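Local coordinates for protein peptidyl tryptophan dihydroxylase (Pseudomonas putida, PDB 7CTQ) that probably uses its FAD to dihydroxylate a peptidyl tryptophan, a flavin monooxygenase step essential for biogenesis of the tryptophylquinone cofactor of quinohemoprotein amine dehydrogenase, at residues A21-R25 with D101-V107; A173-E177 with S222-L228; A357-R363 with A374-T379. The contacts are given in a common frame with arbitrary orientation. Residue numbers count along the deposited sequence, not the author numbering.

In the fold
From the N terminus, helix 15-27 follows the first strand of the FAD-binding sheet, and interaction 1 brings it against the end of helix 91-104, 76 residues on, closing a loop of mixed helix and strand. Interaction 2 opens after that loop is complete: strand 173-179 of the second large sheet meets helix 223-228 across 44 intervening residues. Interaction 3 comes last and is local, pairing the two strands of the hairpin 359-378. The three therefore follow in series, without nesting or crossing. Their centres lie about 39 Å (1 and 2), 36 Å (1 and 3) and 51 Å (2 and 3) apart, with interactions 2 and 3 on opposite sides of the chain's centre.

Interaction 1 (A21-R25 with D101-V107); sequences AIGLR and DLQRAGV
This contact packs two helices beside the parallel strands of a Rossmann-type FAD-binding fold: 21-25 belongs to helix 15-27, consistent with the helix of a GxGxxG strand-turn-helix, and 101-107 is the last turn of helix 91-104 with its exit. Build 21-25 as regular alpha helix. In 101-107 keep near-helical angles through Ala105 (-84/3), then let Gly106 take positive phi (84/36). Gly106 N bonds to Gln103 O (3.0 Å) and Val107 N to Leu102 O (2.9 Å), a Schellman motif that turns the chain toward strand 108-119. The register sets Ile22 CA 6.5 Å from Ala105 CA and Ala21 CA 7.3 Å from Val107 CA.

The small Ala21 leaves a hollow that two larger side chains fill: Leu102 CD2 comes to 3.8 Å from Ala21 CB, and Val107 CG2 to 4.3 Å from the same CB. Ile22, chi1 m and chi2 t, is the complementary bump. Its CB leaves sideways, yet its CG1 lies 4.1 Å from Leu102 CD2 and 4.2 Å from Ala105 CB. Val33 of strand 31-35 touches both Ala21 and Val107, placing the apolar packing against the sheet.

Arg25 bends over the helix end with chi1 to chi3 all m, its CG 3.6 Å from Val107 CG2. The absence of a side chain at Gly106 makes room for the guanidinium, since a CB there would clash with Arg25 NH2. Gly106 O lies over one guanidinium face, while Arg25 NE donates to Ala105 O at 2.8 Å, with an N-H...O angle of 174°.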
loop_
_atom_site.group_PDB
_atom_site.type_symbol
_atom_site.label_atom_id
_atom_site.label_comp_id
_atom_site.label_asym_id
_atom_site.label_seq_id
_atom_site.Cartn_x
_atom_site.Cartn_y
_atom_site.Cartn_z
ATOM N N ALA A 21 11.143 -8.779 4.863
ATOM C CA ALA A 21 12.293 -9.351 5.562
ATOM C C ALA A 21 11.868 -10.330 6.652
ATOM O O ALA A 21 12.390 -11.452 6.741
ATOM C CB ALA A 21 13.137 -8.223 6.160
ATOM N N ILE A 22 10.917 -9.920 7.496
ATOM C CA ILE A 22 10.495 -10.775 8.594
ATOM C C ILE A 22 9.795 -12.013 8.060
ATOM O O ILE A 22 9.986 -13.122 8.578
ATOM C CB ILE A 22 9.607 -9.987 9.571
ATOM C CG1 ILE A 22 10.413 -8.834 10.169
ATOM C CG2 ILE A 22 9.059 -10.908 10.667
ATOM C CD1 ILE A 22 9.659 -8.018 11.165
ATOM N N GLY A 23 8.995 -11.851 7.003
ATOM C CA GLY A 23 8.367 -13.007 6.391
ATOM C C GLY A 23 9.385 -14.013 5.902
ATOM O O GLY A 23 9.204 -15.224 6.056
ATOM N N LEU A 24 10.481 -13.525 5.318
ATOM C CA LEU A 24 11.506 -14.440 4.824
ATOM C C LEU A 24 12.189 -15.167 5.980
ATOM O O LEU A 24 12.453 -16.373 5.892
ATOM C CB LEU A 24 12.514 -13.676 3.971
ATOM C CG LEU A 24 11.946 -13.128 2.660
ATOM C CD1 LEU A 24 12.816 -12.032 2.147
ATOM C CD2 LEU A 24 11.837 -14.242 1.647
ATOM N N ARG A 25 12.460 -14.448 7.074
ATOM C CA ARG A 25 12.958 -15.070 8.303
ATOM C C ARG A 25 12.068 -16.225 8.756
ATOM O O ARG A 25 12.560 -17.308 9.097
ATOM C CB ARG A 25 13.056 -14.017 9.409
ATOM C CG ARG A 25 14.174 -13.015 9.195
ATOM C CD ARG A 25 15.522 -13.723 9.167
ATOM N NE ARG A 25 15.907 -14.201 10.492
ATOM C CZ ARG A 25 16.568 -15.332 10.719
ATOM N NH1 ARG A 25 16.929 -16.113 9.702
ATOM N NH2 ARG A 25 16.870 -15.675 11.968
ATOM N N ASP A 101 12.975 -4.006 15.391
ATOM C CA ASP A 101 12.198 -5.211 15.130
ATOM C C ASP A 101 12.899 -6.121 14.134
ATOM O O ASP A 101 12.779 -7.347 14.222
ATOM C CB ASP A 101 10.807 -4.837 14.626
ATOM C CG ASP A 101 10.098 -3.873 15.552
ATOM O OD1 ASP A 101 10.719 -2.857 15.936
ATOM O OD2 ASP A 101 8.923 -4.134 15.902
ATOM N N LEU A 102 13.639 -5.544 13.189
ATOM C CA LEU A 102 14.384 -6.364 12.242
ATOM C C LEU A 102 15.529 -7.098 12.938
ATOM O O LEU A 102 15.669 -8.323 12.803
ATOM C CB LEU A 102 14.889 -5.494 11.091
ATOM C CG LEU A 102 13.782 -4.967 10.165
ATOM C CD1 LEU A 102 14.255 -3.766 9.345
ATOM C CD2 LEU A 102 13.256 -6.076 9.248
ATOM N N GLN A 103 16.347 -6.369 13.705
ATOM C CA GLN A 103 17.439 -7.015 14.427
ATOM C C GLN A 103 16.902 -8.030 15.426
ATOM O O GLN A 103 17.491 -9.100 15.612
ATOM C CB GLN A 103 18.313 -5.969 15.117
ATOM C CG GLN A 103 19.513 -5.548 14.275
ATOM C CD GLN A 103 20.276 -4.364 14.852
ATOM O OE1 GLN A 103 19.685 -3.429 15.394
ATOM N NE2 GLN A 103 21.601 -4.399 14.730
ATOM N N ARG A 104 15.758 -7.734 16.045
ATOM C CA ARG A 104 15.125 -8.715 16.919
ATOM C C ARG A 104 14.775 -9.990 16.156
ATOM O O ARG A 104 14.884 -11.097 16.696
ATOM C CB ARG A 104 13.878 -8.107 17.560
ATOM C CG ARG A 104 13.360 -8.865 18.773
ATOM C CD ARG A 104 12.935 -7.918 19.893
ATOM N NE ARG A 104 12.118 -6.812 19.403
ATOM C CZ ARG A 104 12.539 -5.552 19.313
ATOM N NH1 ARG A 104 13.771 -5.233 19.691
ATOM N NH2 ARG A 104 11.727 -4.610 18.848
ATOM N N ALA A 105 14.370 -9.859 14.895
ATOM C CA ALA A 105 14.002 -11.021 14.096
ATOM C C ALA A 105 15.202 -11.707 13.456
ATOM O O ALA A 105 15.019 -12.677 12.709
ATOM C CB ALA A 105 13.002 -10.616 13.009
ATOM N N GLY A 106 16.414 -11.236 13.720
ATOM C CA GLY A 106 17.580 -11.834 13.105
ATOM C C GLY A 106 17.884 -11.318 11.717
ATOM O O GLY A 106 18.335 -12.088 10.860
ATOM N N VAL A 107 17.646 -10.034 11.468
ATOM C CA VAL A 107 17.909 -9.413 10.176
ATOM C C VAL A 107 19.066 -8.437 10.338
ATOM O O VAL A 107 19.040 -7.580 11.230
ATOM C CB VAL A 107 16.664 -8.692 9.627
ATOM C CG1 VAL A 107 17.003 -7.960 8.329
ATOM C CG2 VAL A 107 15.504 -9.677 9.428
#

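Interaction 2 (A173-E177 with S222-L228); sequences ASAVE and SALVTEL
Leu224, Glu177 and Leu228 lose the most surface here, 62, 60 and 59 Å² of whole-residue area, and they define how helix 223-228 lies on strand 173-177. The segments run almost exactly antiparallel (175°), their axes 9.7 Å apart at closest approach. Ala173 CA faces Leu228 CA at 7.0 Å and Ala175 CA faces Leu224 CA at 7.6 Å. The strand is extended, with Ala173, Ala175 and Glu177 directed at the helix and Ser174 and Val176 away from it.

Leu224 and Leu228, one helical turn apart, supply the apolar surface. Leu224 (chi1 -140°, chi2 34°, both between wells) sets its CG 3.9 Å from Ala175 CB and its CD2 3.7 Å from Glu177 CB. Leu228 (chi1 -104°, chi2 74°) reaches Ala175 CB and Ala173 CB with its CD2, at 3.9 and 4.1 Å. The short alanines thus let both leucines come close to the strand. Leu224 and Leu228 also touch Gln73 of the neighbouring strand 67-76, so the helix covers part of a sheet face, a plain alpha-on-beta layer.

Glu177, chi1 p and chi2 t, extends to the start of the helix. There Ser222, the N-cap with chi1 t, donates a very short hydrogen bond to the glutamate, Ser222 OG to Glu177 OE2 2.5 Å. Val225 N donates to Ser222 OG at 3.1 Å, the capping bond. The serine oxygen therefore acts as donor and acceptor at once, so the chemistry couples the strand's carboxylate to the helix cap at one end of an otherwise apolar interface.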
loop_
_atom_site.group_PDB
_atom_site.type_symbol
_atom_site.label_atom_id
_atom_site.label_comp_id
_atom_site.label_asym_id
_atom_site.label_seq_id
_atom_site.Cartn_x
_atom_site.Cartn_y
_atom_site.Cartn_z
ATOM N N ALA A 173 -3.506 17.573 18.230
ATOM C CA ALA A 173 -4.707 17.566 17.400
ATOM C C ALA A 173 -4.316 17.279 15.953
ATOM O O ALA A 173 -3.137 17.284 15.584
ATOM C CB ALA A 173 -5.470 18.891 17.499
ATOM N N SER A 174 -5.333 17.028 15.136
ATOM C CA SER A 174 -5.158 16.879 13.698
ATOM C C SER A 174 -6.455 17.307 13.026
ATOM O O SER A 174 -7.487 17.477 13.683
ATOM C CB SER A 174 -4.769 15.446 13.328
ATOM O OG SER A 174 -5.832 14.540 13.576
ATOM N N ALA A 175 -6.396 17.507 11.707
ATOM C CA ALA A 175 -7.603 17.899 10.986
ATOM C C ALA A 175 -7.472 17.587 9.501
ATOM O O ALA A 175 -6.366 17.463 8.961
ATOM C CB ALA A 175 -7.925 19.384 11.178
ATOM N N VAL A 176 -8.637 17.468 8.858
ATOM C CA VAL A 176 -8.783 17.320 7.412
ATOM C C VAL A 176 -9.858 18.295 6.958
ATOM O O VAL A 176 -10.926 18.371 7.575
ATOM C CB VAL A 176 -9.179 15.888 6.999
ATOM C CG1 VAL A 176 -8.834 15.634 5.521
ATOM C CG2 VAL A 176 -8.525 14.864 7.898
ATOM N N GLU A 177 -9.581 19.045 5.889
ATOM C CA GLU A 177 -10.605 19.904 5.310
ATOM C C GLU A 177 -10.552 19.814 3.793
ATOM O O GLU A 177 -9.473 19.810 3.186
ATOM C CB GLU A 177 -10.484 21.375 5.759
ATOM C CG GLU A 177 -9.208 22.083 5.346
ATOM C CD GLU A 177 -9.204 23.583 5.681
ATOM O OE1 GLU A 177 -10.279 24.225 5.723
ATOM O OE2 GLU A 177 -8.101 24.122 5.898
ATOM N N SER A 222 -6.911 29.527 5.974
ATOM C CA SER A 222 -7.651 28.428 6.583
ATOM C C SER A 222 -7.990 28.743 8.035
ATOM O O SER A 222 -7.085 28.895 8.865
ATOM C CB SER A 222 -6.853 27.126 6.504
ATOM O OG SER A 222 -7.485 26.115 7.274
ATOM N N ALA A 223 -9.293 28.812 8.346
ATOM C CA ALA A 223 -9.717 28.989 9.737
ATOM C C ALA A 223 -9.325 27.793 10.594
ATOM O O ALA A 223 -9.081 27.940 11.798
ATOM C CB ALA A 223 -11.228 29.222 9.811
ATOM N N LEU A 224 -9.252 26.607 9.988
ATOM C CA LEU A 224 -8.795 25.423 10.705
ATOM C C LEU A 224 -7.341 25.567 11.136
ATOM O O LEU A 224 -6.994 25.244 12.277
ATOM C CB LEU A 224 -8.976 24.188 9.819
ATOM C CG LEU A 224 -9.475 22.887 10.436
ATOM C CD1 LEU A 224 -10.473 23.146 11.562
ATOM C CD2 LEU A 224 -10.116 22.055 9.344
ATOM N N VAL A 225 -6.476 26.045 10.237
ATOM C CA VAL A 225 -5.079 26.289 10.599
ATOM C C VAL A 225 -4.994 27.250 11.785
ATOM O O VAL A 225 -4.211 27.042 12.724
ATOM C CB VAL A 225 -4.297 26.818 9.376
ATOM C CG1 VAL A 225 -2.967 27.403 9.799
ATOM C CG2 VAL A 225 -4.071 25.706 8.353
ATOM N N THR A 226 -5.824 28.298 11.780
ATOM C CA THR A 226 -5.780 29.301 12.848
ATOM C C THR A 226 -6.143 28.685 14.193
ATOM O O THR A 226 -5.426 28.862 15.188
ATOM C CB THR A 226 -6.721 30.466 12.517
ATOM O OG1 THR A 226 -6.273 31.132 11.329
ATOM C CG2 THR A 226 -6.747 31.471 13.653
ATOM N N GLU A 227 -7.256 27.946 14.234
ATOM C CA GLU A 227 -7.695 27.298 15.466
ATOM C C GLU A 227 -6.638 26.343 15.996
ATOM O O GLU A 227 -6.228 26.432 17.158
ATOM C CB GLU A 227 -9.007 26.554 15.221
ATOM C CG GLU A 227 -9.684 26.061 16.490
ATOM C CD GLU A 227 -11.179 25.850 16.322
ATOM O OE1 GLU A 227 -11.921 26.007 17.320
ATOM O OE2 GLU A 227 -11.612 25.518 15.196
ATOM N N LEU A 228 -6.171 25.429 15.144
ATOM C CA LEU A 228 -5.302 24.350 15.602
ATOM C C LEU A 228 -3.909 24.830 15.984
ATOM O O LEU A 228 -3.272 24.232 16.862
ATOM C CB LEU A 228 -5.186 23.278 14.518
ATOM C CG LEU A 228 -6.004 22.018 14.790
ATOM C CD1 LEU A 228 -7.479 22.309 14.563
ATOM C CD2 LEU A 228 -5.526 20.858 13.929
#

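Interaction 3 (A357-R363 with A374-T379); sequences AVRVERR and AEVVVT
Strands 359-363 and 374-378 pair as the two arms of a beta hairpin. Their axes approach to 4.5 Å, and the 137° between their directions departs well from 180°, reflecting strong twist. Both have extended backbones. Arg359-Val378, Glu361-Val376 and Arg363-Ala374 are hydrogen-bonded pairs; Val360-Val377 and Arg362-Glu375 are non-hydrogen-bonded, with CA atoms 4.7 and 4.2 Å apart.

Each hydrogen-bonded pair satisfies both amides and both carbonyls. Arg359 N to Val378 O is 2.9 Å and Val378 N to Arg359 O 2.6 Å; Glu361 N to Val376 O is 3.1 Å and Val376 N to Glu361 O 2.8 Å; Arg363 N to Ala374 O is 3.0 Å and Ala374 N to Arg363 O 3.1 Å. CA-H...O contacts supplement them, as from Val358 CA to Val378 O at 3.3 Å.

On the face of Arg359, Glu361 and Arg363, one carboxylate serves two arginines in a salt-bridge network: Arg359 NE donates to Glu361 OE1 (3.0 Å), and Arg363 NE and NH2 to Glu361 OE2 (2.9 and 3.0 Å). Arg363, chi1 and chi2 both m, lays a guanidinium face on Val378, with Arg363 NH2 3.6 Å from Val378 CG2. On the other face a water accepts from Arg362 NE (2.8 Å) and donates to Glu375 OE1 (3.1 Å), while Glu375 OE2 forms a salt bridge with Arg399. Val358 CG1 meets Val377 CG1 at 3.4 Å.

Helix 395-402 covers the face of Val360 and Val377 through Val398, Trp425 of helix 416-428 touches Val377 and Thr379, and Trp387 packs against Ala374 and Val376.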
loop_
_atom_site.group_PDB
_atom_site.type_symbol
_atom_site.label_atom_id
_atom_site.label_comp_id
_atom_site.label_asym_id
_atom_site.label_seq_id
_atom_site.Cartn_x
_atom_site.Cartn_y
_atom_site.Cartn_z
ATOM N N ALA A 357 -20.632 -15.794 -17.597
ATOM C CA ALA A 357 -19.253 -15.449 -17.913
ATOM C C ALA A 357 -18.223 -16.218 -17.089
ATOM O O ALA A 357 -17.022 -15.997 -17.279
ATOM C CB ALA A 357 -19.033 -13.941 -17.707
ATOM N N VAL A 358 -18.653 -17.105 -16.184
ATOM C CA VAL A 358 -17.721 -17.818 -15.312
ATOM C C VAL A 358 -16.891 -18.797 -16.134
ATOM O O VAL A 358 -17.412 -19.495 -17.015
ATOM C CB VAL A 358 -18.499 -18.548 -14.202
ATOM C CG1 VAL A 358 -17.633 -19.566 -13.534
ATOM C CG2 VAL A 358 -19.078 -17.548 -13.185
ATOM N N ARG A 359 -15.590 -18.860 -15.854
ATOM C CA ARG A 359 -14.700 -19.702 -16.642
ATOM C C ARG A 359 -13.824 -20.551 -15.734
ATOM O O ARG A 359 -13.322 -20.069 -14.712
ATOM C CB ARG A 359 -13.817 -18.849 -17.578
ATOM C CG ARG A 359 -14.581 -18.182 -18.724
ATOM C CD ARG A 359 -13.643 -17.470 -19.703
ATOM N NE ARG A 359 -12.636 -18.367 -20.271
ATOM C CZ ARG A 359 -12.710 -18.943 -21.469
ATOM N NH1 ARG A 359 -13.750 -18.734 -22.260
ATOM N NH2 ARG A 359 -11.730 -19.739 -21.874
ATOM N N VAL A 360 -13.636 -21.811 -16.121
ATOM C CA VAL A 360 -12.627 -22.670 -15.509
ATOM C C VAL A 360 -11.329 -22.474 -16.283
ATOM O O VAL A 360 -11.282 -22.683 -17.502
ATOM C CB VAL A 360 -13.051 -24.144 -15.523
ATOM C CG1 VAL A 360 -11.898 -24.994 -15.077
ATOM C CG2 VAL A 360 -14.277 -24.374 -14.626
ATOM N N GLU A 361 -10.283 -22.053 -15.585
ATOM C CA GLU A 361 -8.990 -21.797 -16.197
ATOM C C GLU A 361 -7.893 -22.236 -15.241
ATOM O O GLU A 361 -8.074 -22.239 -14.020
ATOM C CB GLU A 361 -8.804 -20.300 -16.553
ATOM C CG GLU A 361 -9.662 -19.816 -17.715
ATOM C CD GLU A 361 -9.347 -18.383 -18.132
ATOM O OE1 GLU A 361 -10.258 -17.703 -18.641
ATOM O OE2 GLU A 361 -8.195 -17.932 -17.955
ATOM N N ARG A 362 -6.751 -22.606 -15.817
ATOM C CA ARG A 362 -5.553 -22.910 -15.046
ATOM C C ARG A 362 -4.843 -21.599 -14.698
ATOM O O ARG A 362 -4.467 -20.836 -15.591
ATOM C CB ARG A 362 -4.644 -23.842 -15.854
ATOM C CG ARG A 362 -3.742 -24.735 -15.029
ATOM C CD ARG A 362 -2.973 -25.703 -15.930
ATOM N NE ARG A 362 -3.840 -26.210 -16.982
ATOM C CZ ARG A 362 -3.649 -26.033 -18.287
ATOM N NH1 ARG A 362 -2.601 -25.354 -18.735
ATOM N NH2 ARG A 362 -4.523 -26.543 -19.145
ATOM N N ARG A 363 -4.673 -21.331 -13.413
ATOM C CA ARG A 363 -4.175 -20.051 -12.937
ATOM C C ARG A 363 -3.223 -20.303 -11.784
ATOM O O ARG A 363 -3.237 -21.388 -11.193
ATOM C CB ARG A 363 -5.320 -19.132 -12.474
ATOM C CG ARG A 363 -6.328 -18.775 -13.565
ATOM C CD ARG A 363 -5.729 -17.832 -14.602
ATOM N NE ARG A 363 -6.765 -17.252 -15.466
ATOM C CZ ARG A 363 -7.388 -16.107 -15.190
ATOM N NH1 ARG A 363 -7.077 -15.445 -14.079
ATOM N NH2 ARG A 363 -8.311 -15.621 -16.014
ATOM N N ALA A 374 -3.230 -24.429 -10.792
ATOM C CA ALA A 374 -4.346 -25.349 -10.645
ATOM C C ALA A 374 -5.519 -24.803 -11.427
ATOM O O ALA A 374 -5.579 -23.612 -11.738
ATOM C CB ALA A 374 -4.736 -25.559 -9.171
ATOM N N GLU A 375 -6.437 -25.700 -11.779
ATOM C CA GLU A 375 -7.713 -25.279 -12.335
ATOM C C GLU A 375 -8.485 -24.539 -11.252
ATOM O O GLU A 375 -8.720 -25.079 -10.168
ATOM C CB GLU A 375 -8.505 -26.479 -12.848
ATOM C CG GLU A 375 -7.958 -27.053 -14.155
ATOM C CD GLU A 375 -9.029 -27.744 -14.990
ATOM O OE1 GLU A 375 -8.745 -28.066 -16.162
ATOM O OE2 GLU A 375 -10.152 -27.972 -14.476
ATOM N N VAL A 376 -8.831 -23.285 -11.520
ATOM C CA VAL A 376 -9.607 -22.477 -10.593
ATOM C C VAL A 376 -10.822 -21.985 -11.355
ATOM O O VAL A 376 -10.926 -22.157 -12.569
ATOM C CB VAL A 376 -8.800 -21.291 -10.018
ATOM C CG1 VAL A 376 -7.520 -21.801 -9.338
ATOM C CG2 VAL A 376 -8.452 -20.319 -11.131
ATOM N N VAL A 377 -11.750 -21.373 -10.633
ATOM C CA VAL A 377 -12.967 -20.843 -11.241
ATOM C C VAL A 377 -12.858 -19.322 -11.274
ATOM O O VAL A 377 -12.751 -18.684 -10.224
ATOM C CB VAL A 377 -14.218 -21.299 -10.486
ATOM C CG1 VAL A 377 -15.458 -20.694 -11.151
ATOM C CG2 VAL A 377 -14.275 -22.835 -10.467
ATOM N N VAL A 378 -12.842 -18.749 -12.490
ATOM C CA VAL A 378 -12.705 -17.311 -12.691
ATOM C C VAL A 378 -14.103 -16.717 -12.798
ATOM O O VAL A 378 -14.932 -17.203 -13.575
ATOM C CB VAL A 378 -11.879 -17.002 -13.949
ATOM C CG1 VAL A 378 -11.890 -15.490 -14.280
ATOM C CG2 VAL A 378 -10.436 -17.510 -13.774
ATOM N N THR A 379 -14.368 -15.689 -11.999
ATOM C CA THR A 379 -15.675 -15.054 -11.934
ATOM C C THR A 379 -15.526 -13.541 -12.059
ATOM O O THR A 379 -14.425 -12.984 -11.965
ATOM C CB THR A 379 -16.393 -15.374 -10.614
ATOM O OG1 THR A 379 -15.801 -14.604 -9.560
ATOM C CG2 THR A 379 -16.333 -16.867 -10.275
HETATM O O HOH W 1 -5.712 -28.234 -16.760
#